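Local coordinates for protein superoxide dismutase (Acidilobus saccharovorans, PDB 4FFK) that probably catalyses the dismutation of superoxide to oxygen and hydrogen peroxide at a mononuclear iron centre, as an iron superoxide dismutase, at residues Leu91-Met99 against Pro173-Ala183. Numbering follows the deposited sequence.
Sequences LHTLYWLNM and PLLAVDVFEHA. With FE (Fe (III) ion), chain B.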
loop_
_atom_site.group_PDB
_atom_site.type_symbol
_atom_site.label_atom_id
_atom_site.label_comp_id
_atom_site.label_asym_id
_atom_site.label_seq_id
_atom_site.Cartn_x
_atom_site.Cartn_y
_atom_site.Cartn_z
ATOM N N LEU A 91 -7.198 15.753 5.618
ATOM C CA LEU A 91 -8.451 15.166 5.185
ATOM C C LEU A 91 -9.521 15.321 6.249
ATOM O O LEU A 91 -10.702 15.517 5.918
ATOM C CB LEU A 91 -8.265 13.698 4.798
ATOM C CG LEU A 91 -7.439 13.606 3.513
ATOM C CD1 LEU A 91 -7.183 12.081 3.313
ATOM C CD2 LEU A 91 -8.224 14.218 2.341
ATOM N N HIS A 92 -9.148 15.254 7.527
ATOM C CA HIS A 92 -10.179 15.461 8.561
ATOM C C HIS A 92 -10.602 16.884 8.537
ATOM O O HIS A 92 -11.805 17.167 8.655
ATOM C CB HIS A 92 -9.710 15.071 9.938
ATOM C CG HIS A 92 -9.745 13.606 10.130
ATOM N ND1 HIS A 92 -8.714 12.785 9.715
ATOM C CD2 HIS A 92 -10.710 12.798 10.618
ATOM C CE1 HIS A 92 -9.057 11.526 9.941
ATOM N NE2 HIS A 92 -10.260 11.505 10.503
ATOM N N THR A 93 -9.628 17.772 8.423
ATOM C CA THR A 93 -9.939 19.186 8.330
ATOM C C THR A 93 -10.967 19.483 7.232
ATOM O O THR A 93 -11.938 20.200 7.471
ATOM C CB THR A 93 -8.702 19.980 8.109
ATOM O OG1 THR A 93 -7.835 19.745 9.219
ATOM C CG2 THR A 93 -9.071 21.457 8.012
ATOM N N LEU A 94 -10.746 18.922 6.052
ATOM C CA LEU A 94 -11.705 18.995 4.939
ATOM C C LEU A 94 -13.028 18.388 5.331
ATOM O O LEU A 94 -14.117 19.017 5.192
ATOM C CB LEU A 94 -11.140 18.248 3.734
ATOM C CG LEU A 94 -11.973 18.234 2.464
ATOM C CD1 LEU A 94 -12.278 19.673 2.049
ATOM C CD2 LEU A 94 -11.176 17.519 1.368
ATOM N N TYR A 95 -12.970 17.157 5.797
ATOM C CA TYR A 95 -14.166 16.454 6.212
ATOM C C TYR A 95 -15.082 17.311 7.110
ATOM O O TYR A 95 -16.262 17.402 6.830
ATOM C CB TYR A 95 -13.729 15.244 6.980
ATOM C CG TYR A 95 -14.799 14.360 7.503
ATOM C CD1 TYR A 95 -14.871 14.086 8.859
ATOM C CD2 TYR A 95 -15.655 13.666 6.620
ATOM C CE1 TYR A 95 -15.789 13.235 9.350
ATOM C CE2 TYR A 95 -16.553 12.767 7.111
ATOM C CZ TYR A 95 -16.647 12.600 8.479
ATOM O OH TYR A 95 -17.537 11.732 8.977
ATOM N N TRP A 96 -14.541 17.894 8.174
ATOM C CA TRP A 96 -15.415 18.719 9.061
ATOM C C TRP A 96 -16.005 19.889 8.344
ATOM O O TRP A 96 -17.174 20.234 8.602
ATOM C CB TRP A 96 -14.651 19.251 10.253
ATOM C CG TRP A 96 -13.818 18.253 10.944
ATOM C CD1 TRP A 96 -12.484 18.355 11.202
ATOM C CD2 TRP A 96 -14.252 17.036 11.520
ATOM N NE1 TRP A 96 -12.069 17.296 11.932
ATOM C CE2 TRP A 96 -13.110 16.438 12.120
ATOM C CE3 TRP A 96 -15.471 16.358 11.569
ATOM C CZ2 TRP A 96 -13.167 15.206 12.760
ATOM C CZ3 TRP A 96 -15.529 15.135 12.229
ATOM C CH2 TRP A 96 -14.370 14.578 12.803
ATOM N N LEU A 97 -15.198 20.531 7.506
ATOM C CA LEU A 97 -15.590 21.754 6.779
ATOM C C LEU A 97 -16.682 21.448 5.771
ATOM O O LEU A 97 -17.566 22.296 5.460
ATOM C CB LEU A 97 -14.386 22.394 6.098
ATOM C CG LEU A 97 -13.369 23.042 7.055
ATOM C CD1 LEU A 97 -12.115 23.398 6.241
ATOM C CD2 LEU A 97 -13.978 24.338 7.772
ATOM N N ASN A 98 -16.670 20.228 5.281
ATOM C CA ASN A 98 -17.599 19.805 4.284
ATOM C C ASN A 98 -18.998 19.493 4.839
ATOM O O ASN A 98 -19.864 19.137 4.089
ATOM C CB ASN A 98 -17.120 18.491 3.664
ATOM C CG ASN A 98 -15.943 18.653 2.714
ATOM O OD1 ASN A 98 -15.203 17.682 2.496
ATOM N ND2 ASN A 98 -15.789 19.834 2.095
ATOM N N MET A 99 -19.146 19.513 6.145
ATOM C CA MET A 99 -20.406 19.236 6.775
ATOM C C MET A 99 -20.986 20.497 7.456
ATOM O O MET A 99 -20.274 21.488 7.754
ATOM C CB MET A 99 -20.273 18.105 7.749
ATOM C CG MET A 99 -19.964 16.794 6.989
ATOM S SD MET A 99 -19.894 15.419 8.063
ATOM C CE MET A 99 -18.466 15.777 9.145
ATOM N N PRO A 173 -8.740 18.205 -3.551
ATOM C CA PRO A 173 -9.937 17.581 -2.969
ATOM C C PRO A 173 -10.904 18.714 -2.669
ATOM O O PRO A 173 -10.492 19.724 -2.134
ATOM C CB PRO A 173 -9.425 16.982 -1.658
ATOM C CG PRO A 173 -8.159 17.873 -1.321
ATOM C CD PRO A 173 -7.532 18.062 -2.720
ATOM N N LEU A 174 -12.162 18.497 -2.992
ATOM C CA LEU A 174 -13.186 19.482 -2.690
ATOM C C LEU A 174 -14.071 19.011 -1.568
ATOM O O LEU A 174 -14.520 19.826 -0.730
ATOM C CB LEU A 174 -14.066 19.721 -3.913
ATOM C CG LEU A 174 -13.249 20.055 -5.163
ATOM C CD1 LEU A 174 -14.115 20.208 -6.404
ATOM C CD2 LEU A 174 -12.444 21.282 -4.889
ATOM N N LEU A 175 -14.349 17.708 -1.574
ATOM C CA LEU A 175 -15.334 17.154 -0.679
ATOM C C LEU A 175 -14.817 15.777 -0.347
ATOM O O LEU A 175 -14.303 15.103 -1.210
ATOM C CB LEU A 175 -16.658 17.008 -1.448
ATOM C CG LEU A 175 -17.735 16.155 -0.791
ATOM C CD1 LEU A 175 -18.201 16.789 0.552
ATOM C CD2 LEU A 175 -18.855 16.018 -1.803
ATOM N N ALA A 176 -14.924 15.381 0.898
ATOM C CA ALA A 176 -14.338 14.116 1.295
ATOM C C ALA A 176 -15.247 13.508 2.307
ATOM O O ALA A 176 -15.782 14.208 3.179
ATOM C CB ALA A 176 -12.927 14.366 1.870
ATOM N N VAL A 177 -15.419 12.207 2.226
ATOM C CA VAL A 177 -16.125 11.502 3.280
ATOM C C VAL A 177 -15.141 10.462 3.837
ATOM O O VAL A 177 -14.536 9.721 3.094
ATOM C CB VAL A 177 -17.425 10.835 2.778
ATOM C CG1 VAL A 177 -17.188 9.945 1.561
ATOM C CG2 VAL A 177 -18.096 10.066 3.899
ATOM N N ASP A 178 -14.990 10.481 5.131
ATOM C CA ASP A 178 -14.195 9.482 5.857
ATOM C C ASP A 178 -14.953 8.207 6.005
ATOM O O ASP A 178 -16.109 8.173 6.511
ATOM C CB ASP A 178 -13.976 10.083 7.230
ATOM C CG ASP A 178 -12.983 9.357 8.058
ATOM O OD1 ASP A 178 -12.367 8.406 7.620
ATOM O OD2 ASP A 178 -12.784 9.852 9.165
ATOM N N VAL A 179 -14.327 7.110 5.585
ATOM C CA VAL A 179 -14.865 5.785 5.868
ATOM C C VAL A 179 -13.910 4.882 6.634
ATOM O O VAL A 179 -14.033 3.654 6.623
ATOM C CB VAL A 179 -15.366 5.080 4.617
ATOM C CG1 VAL A 179 -16.507 5.837 4.024
ATOM C CG2 VAL A 179 -14.209 4.992 3.520
ATOM N N PHE A 180 -13.005 5.490 7.395
ATOM C CA PHE A 180 -12.488 4.747 8.477
ATOM C C PHE A 180 -13.627 4.389 9.415
ATOM O O PHE A 180 -14.538 5.173 9.618
ATOM C CB PHE A 180 -11.573 5.600 9.304
ATOM C CG PHE A 180 -10.193 5.681 8.795
ATOM C CD1 PHE A 180 -9.164 5.189 9.616
ATOM C CD2 PHE A 180 -9.905 6.279 7.554
ATOM C CE1 PHE A 180 -7.775 5.312 9.202
ATOM C CE2 PHE A 180 -8.549 6.360 7.121
ATOM C CZ PHE A 180 -7.521 5.872 7.984
ATOM N N GLU A 181 -13.530 3.222 10.009
ATOM C CA GLU A 181 -14.640 2.772 10.835
ATOM C C GLU A 181 -14.961 3.744 11.942
ATOM O O GLU A 181 -16.099 3.871 12.378
ATOM C CB GLU A 181 -14.285 1.446 11.405
ATOM C CG GLU A 181 -14.406 0.381 10.291
ATOM C CD GLU A 181 -13.786 -0.916 10.643
ATOM O OE1 GLU A 181 -12.902 -0.987 11.524
ATOM O OE2 GLU A 181 -14.183 -1.932 10.045
ATOM N N HIS A 182 -13.943 4.432 12.455
ATOM C CA HIS A 182 -14.248 5.339 13.561
ATOM C C HIS A 182 -15.167 6.511 13.183
ATOM O O HIS A 182 -15.786 7.077 14.078
ATOM C CB HIS A 182 -12.991 5.886 14.215
ATOM C CG HIS A 182 -12.211 6.743 13.321
ATOM N ND1 HIS A 182 -10.948 6.390 12.902
ATOM C CD2 HIS A 182 -12.513 7.909 12.698
ATOM C CE1 HIS A 182 -10.483 7.315 12.096
ATOM N NE2 HIS A 182 -11.403 8.272 11.972
ATOM N N ALA A 183 -15.305 6.789 11.891
ATOM C CA ALA A 183 -16.149 7.877 11.440
ATOM C C ALA A 183 -17.599 7.484 11.709
ATOM O O ALA A 183 -18.445 8.362 11.838
ATOM C CB ALA A 183 -15.923 8.186 9.956
HETATM FE FE FE B . -11.442 9.824 10.543
HETATM O O HOH W 1 -17.480 11.044 11.791
HETATM O O HOH W 2 -17.618 15.541 4.934
HETATM O O HOH W 3 -10.155 8.812 9.306
#
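His92 and Asp178 meet at the iron, where His92 NE2 binds at 2.1 Å and Asp178 OD2 at 1.9 Å, their ring and carboxylate planes 90° apart. His182 NE2, a water and His43 complete the five-ligand site characteristic of iron/manganese superoxide dismutases. In the second shell, Gly88 O accepts a hydrogen bond from His92 ND1, while Phe180 N donates to Asp178 OD1 from above the carboxylate plane, closing an Asx turn. The anti torsion of Tyr95 (chi1 -180°) carries its ring out to Asp178 CB, which lies over one face, 3.9 Å from the ring centroid, a CH-pi contact; Met99 CE lies over the opposite face, offset toward the rim, and Tyr195 and a water shared with Ala183 O hold the hydroxyl. Earlier in the strand, the Asn98 amide bridges backbone groups: OD1 accepts from Ala176 N at 2.8 Å, the donor above the carbonyl plane, and ND2 reaches a lone pair of Leu174 O at 3.1 Å. ND2 also hydrogen-bonds Asp207 OD2. A leucine here would probably leave Ala176 N, Leu174 O and Asp207 without these buried mates. Leu94 CD2 touches both Pro173 CB (3.5 Å) and Ala176 CB (3.6 Å). The axes of helix 91-97 and strand 173-178 cross at -97°; helix 75-97 and strand 172-178 here join the alpha-hairpin and C-terminal domains, with strand 142-148 alongside and helices 37-66 and 205-216 packed around.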